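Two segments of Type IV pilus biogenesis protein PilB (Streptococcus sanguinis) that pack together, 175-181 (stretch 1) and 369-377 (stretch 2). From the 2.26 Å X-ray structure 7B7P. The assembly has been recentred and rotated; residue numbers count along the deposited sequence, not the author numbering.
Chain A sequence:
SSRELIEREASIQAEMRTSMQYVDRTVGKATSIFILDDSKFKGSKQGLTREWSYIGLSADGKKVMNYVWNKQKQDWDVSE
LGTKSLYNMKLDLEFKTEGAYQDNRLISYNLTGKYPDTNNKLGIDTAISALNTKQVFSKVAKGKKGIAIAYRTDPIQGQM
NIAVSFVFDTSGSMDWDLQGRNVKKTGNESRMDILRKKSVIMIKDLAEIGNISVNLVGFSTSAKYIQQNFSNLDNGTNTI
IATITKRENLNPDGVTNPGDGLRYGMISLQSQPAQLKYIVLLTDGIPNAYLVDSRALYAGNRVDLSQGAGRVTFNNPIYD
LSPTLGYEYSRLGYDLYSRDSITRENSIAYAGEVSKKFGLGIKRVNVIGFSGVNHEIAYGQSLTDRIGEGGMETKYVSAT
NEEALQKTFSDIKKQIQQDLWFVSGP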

# COMPACT_ATOMS: atom_id res chain seq x y z
N ASP A 175 23.78 -13.84 -7.59
CA ASP A 175 24.56 -13.94 -8.82
C ASP A 175 24.10 -15.05 -9.74
O ASP A 175 24.51 -15.08 -10.90
N TRP A 176 23.31 -16.00 -9.24
CA TRP A 176 22.80 -17.06 -10.10
C TRP A 176 21.58 -16.57 -10.87
O TRP A 176 21.06 -15.48 -10.63
N ASP A 177 21.12 -17.40 -11.82
CA ASP A 177 19.90 -17.04 -12.52
C ASP A 177 18.69 -17.46 -11.67
O ASP A 177 18.83 -18.09 -10.61
N LEU A 178 17.50 -17.10 -12.15
CA LEU A 178 16.28 -17.33 -11.39
C LEU A 178 16.10 -18.80 -11.01
O LEU A 178 15.48 -19.09 -9.99
N GLN A 179 16.66 -19.73 -11.80
CA GLN A 179 16.59 -21.15 -11.51
C GLN A 179 17.76 -21.65 -10.66
O GLN A 179 17.90 -22.85 -10.45
N GLY A 180 18.62 -20.75 -10.18
CA GLY A 180 19.75 -21.16 -9.39
C GLY A 180 20.87 -21.84 -10.15
O GLY A 180 21.61 -22.64 -9.57
N ARG A 181 21.02 -21.54 -11.44
CA ARG A 181 22.12 -22.05 -12.23
C ARG A 181 23.07 -20.91 -12.56
O ARG A 181 22.71 -19.73 -12.47
N GLY A 369 9.15 -12.58 -2.42
CA GLY A 369 9.95 -13.76 -2.73
C GLY A 369 10.31 -13.83 -4.21
O GLY A 369 9.45 -14.03 -5.07
N PHE A 370 11.59 -13.68 -4.53
CA PHE A 370 12.05 -13.58 -5.90
C PHE A 370 13.02 -14.74 -6.18
O PHE A 370 14.23 -14.63 -6.00
N SER A 371 12.46 -15.87 -6.61
CA SER A 371 13.27 -17.03 -6.99
C SER A 371 12.42 -17.96 -7.84
O SER A 371 11.22 -18.10 -7.59
N GLY A 372 13.05 -18.59 -8.82
CA GLY A 372 12.43 -19.70 -9.53
C GLY A 372 12.62 -21.03 -8.85
O GLY A 372 12.12 -22.06 -9.32
N VAL A 373 13.30 -21.04 -7.71
CA VAL A 373 13.58 -22.26 -6.98
C VAL A 373 12.61 -22.31 -5.80
O VAL A 373 12.69 -21.49 -4.87
N ASN A 374 11.71 -23.30 -5.85
CA ASN A 374 10.62 -23.42 -4.88
C ASN A 374 11.09 -23.26 -3.45
O ASN A 374 10.52 -22.46 -2.70
N HIS A 375 12.09 -24.05 -3.03
CA HIS A 375 12.40 -24.13 -1.61
C HIS A 375 13.12 -22.89 -1.12
O HIS A 375 13.18 -22.67 0.09
N GLU A 376 13.66 -22.06 -2.02
CA GLU A 376 14.36 -20.87 -1.58
C GLU A 376 13.39 -19.81 -1.09
O GLU A 376 13.76 -18.96 -0.27
N ILE A 377 12.16 -19.81 -1.56
CA ILE A 377 11.23 -18.81 -1.10
C ILE A 377 10.11 -19.44 -0.27
O ILE A 377 9.07 -18.82 -0.06

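Two loops far apart in sequence often meet with very little buried surface, and the contact then rests on one backbone hydrogen bond flanked by a few well-placed side chains. Segments 175-181 and 369-377 of PilB illustrate the principle: they bury 304 Å² between them, both sides summed, and touch across at least 192 residues of sequence.

The presenting loop is a type I turn from Asp-177 to Gly-180. Asp-177, a p rotamer out of reach of the second segment, braces it from within: Asp-177 OD1 accepts from Arg-181 N at 2.9 Å and, weakly, from Gln-179 N at 2.9 Å.

Along the second segment, Gly-369 lies in a strand and takes no part. The contact begins at Phe-370, whose t rotamer (chi1 -180°) carries the ring nearer to the partner loop although its CA-to-CB bond points sideways. Leu-178 behaves in the same way, its m,t conformation bringing CD2 over one face of the aromatic ring. Leu-178 CD2 lies 3.6 Å from Phe-370 CZ and 3.8 Å from the centroid of the Phe-370 ring, 19° off the ring normal, a CH-pi contact between two buried residues. Leu-178 is also the residue most covered by the opposing segment.

Ser-371 points away, and its t rotamer serves its own loop instead. Ser-371 OG donates to Glu-376 OE2 at 2.6 Å and accepts from Val-373 N at 3.0 Å, thereby tying the turn to the acidic side chain that follows. At Gly-372 the backbones come closest: Gly-372 N donates to Leu-178 O at 2.7 Å, with an angle of 136°. A side chain would not fit here, since an ideal CB on Gly-372 would lie 2.8 Å from Leu-178 O.

Val-373, t at chi1, points sideways and lays CG2 against the partner backbone, with Val-373 CG2 3.4 Å from Gln-179 O and 3.8 Å from Gly-180 N. Gly-180 suits this site twice over: its positive phi favours glycine, and an ideal CB on Gly-180 would sit a tight 3.3 Å from Val-373 CG2. Gln-179 meets the valine through its carbonyl, while its CA-to-CB bond points away.

Asn-374 and His-375 make no contact with the first segment. Glu-376 does, pointing toward it in an extended m,t conformation. Its OE1 meets the edge of the Trp-176 ring near the ring plane, with Glu-376 OE1 3.8 Å from Trp-176 CZ3, while Trp-176, an m rotamer, points toward the second segment in turn. Ile-377 lies beyond the contact.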

# COMPACT_ATOMS: atom_id res chain seq x y z
CB ASP A 175 26.04 -14.17 -8.52
CG ASP A 175 26.84 -12.91 -8.57
OD1 ASP A 175 26.40 -11.94 -9.24
OD2 ASP A 175 27.90 -12.90 -7.91
CB TRP A 176 22.45 -18.30 -9.29
CG TRP A 176 23.41 -18.66 -8.24
CD1 TRP A 176 24.78 -18.51 -8.27
CD2 TRP A 176 23.10 -19.27 -6.98
NE1 TRP A 176 25.33 -18.98 -7.10
CE2 TRP A 176 24.32 -19.45 -6.29
CE3 TRP A 176 21.91 -19.66 -6.36
CZ2 TRP A 176 24.38 -20.01 -5.01
CZ3 TRP A 176 21.97 -20.23 -5.10
CH2 TRP A 176 23.20 -20.40 -4.44
CB ASP A 177 19.89 -17.63 -13.94
CG ASP A 177 19.62 -19.16 -14.00
OD1 ASP A 177 19.25 -19.83 -12.99
OD2 ASP A 177 19.80 -19.71 -15.11
CB LEU A 178 15.08 -16.83 -12.18
CG LEU A 178 14.83 -15.37 -11.81
CD1 LEU A 178 13.86 -14.71 -12.76
CD2 LEU A 178 14.36 -15.24 -10.35
CB GLN A 179 16.51 -21.95 -12.81
CG GLN A 179 15.20 -21.78 -13.52
CD GLN A 179 15.13 -20.48 -14.30
OE1 GLN A 179 14.10 -19.80 -14.28
NE2 GLN A 179 16.22 -20.11 -14.98
CB ARG A 181 21.60 -22.76 -13.49
CG ARG A 181 20.94 -24.08 -13.13
CD ARG A 181 20.19 -24.72 -14.25
NE ARG A 181 18.85 -25.11 -13.80
CZ ARG A 181 18.39 -26.36 -13.72
NH1 ARG A 181 19.17 -27.38 -14.05
NH2 ARG A 181 17.15 -26.59 -13.30
CB PHE A 370 12.69 -12.21 -6.13
CG PHE A 370 13.20 -12.00 -7.54
CD1 PHE A 370 12.35 -12.11 -8.63
CD2 PHE A 370 14.53 -11.69 -7.76
CE1 PHE A 370 12.81 -11.92 -9.92
CE2 PHE A 370 15.01 -11.49 -9.06
CZ PHE A 370 14.13 -11.61 -10.15
CB SER A 371 13.79 -17.79 -5.76
OG SER A 371 14.62 -18.87 -6.16
CB VAL A 373 15.05 -22.32 -6.54
CG1 VAL A 373 15.33 -23.62 -5.78
CG2 VAL A 373 15.97 -22.16 -7.77
CB ASN A 374 9.91 -24.77 -5.03
CG ASN A 374 9.09 -24.85 -6.30
OD1 ASN A 374 8.97 -23.87 -7.03
ND2 ASN A 374 8.50 -26.02 -6.56
CB HIS A 375 13.23 -25.38 -1.29
CG HIS A 375 14.68 -25.26 -1.63
ND1 HIS A 375 15.23 -25.78 -2.78
CD2 HIS A 375 15.70 -24.65 -0.97
CE1 HIS A 375 16.52 -25.50 -2.82
NE2 HIS A 375 16.83 -24.82 -1.73
CB GLU A 376 15.23 -20.30 -2.70
CG GLU A 376 16.52 -21.07 -2.90
CD GLU A 376 17.25 -20.66 -4.19
OE1 GLU A 376 18.34 -21.22 -4.45
OE2 GLU A 376 16.75 -19.78 -4.93
CB ILE A 377 10.68 -17.97 -2.28
CG1 ILE A 377 10.25 -18.89 -3.42
CG2 ILE A 377 11.73 -16.97 -2.74
CD1 ILE A 377 9.05 -18.37 -4.18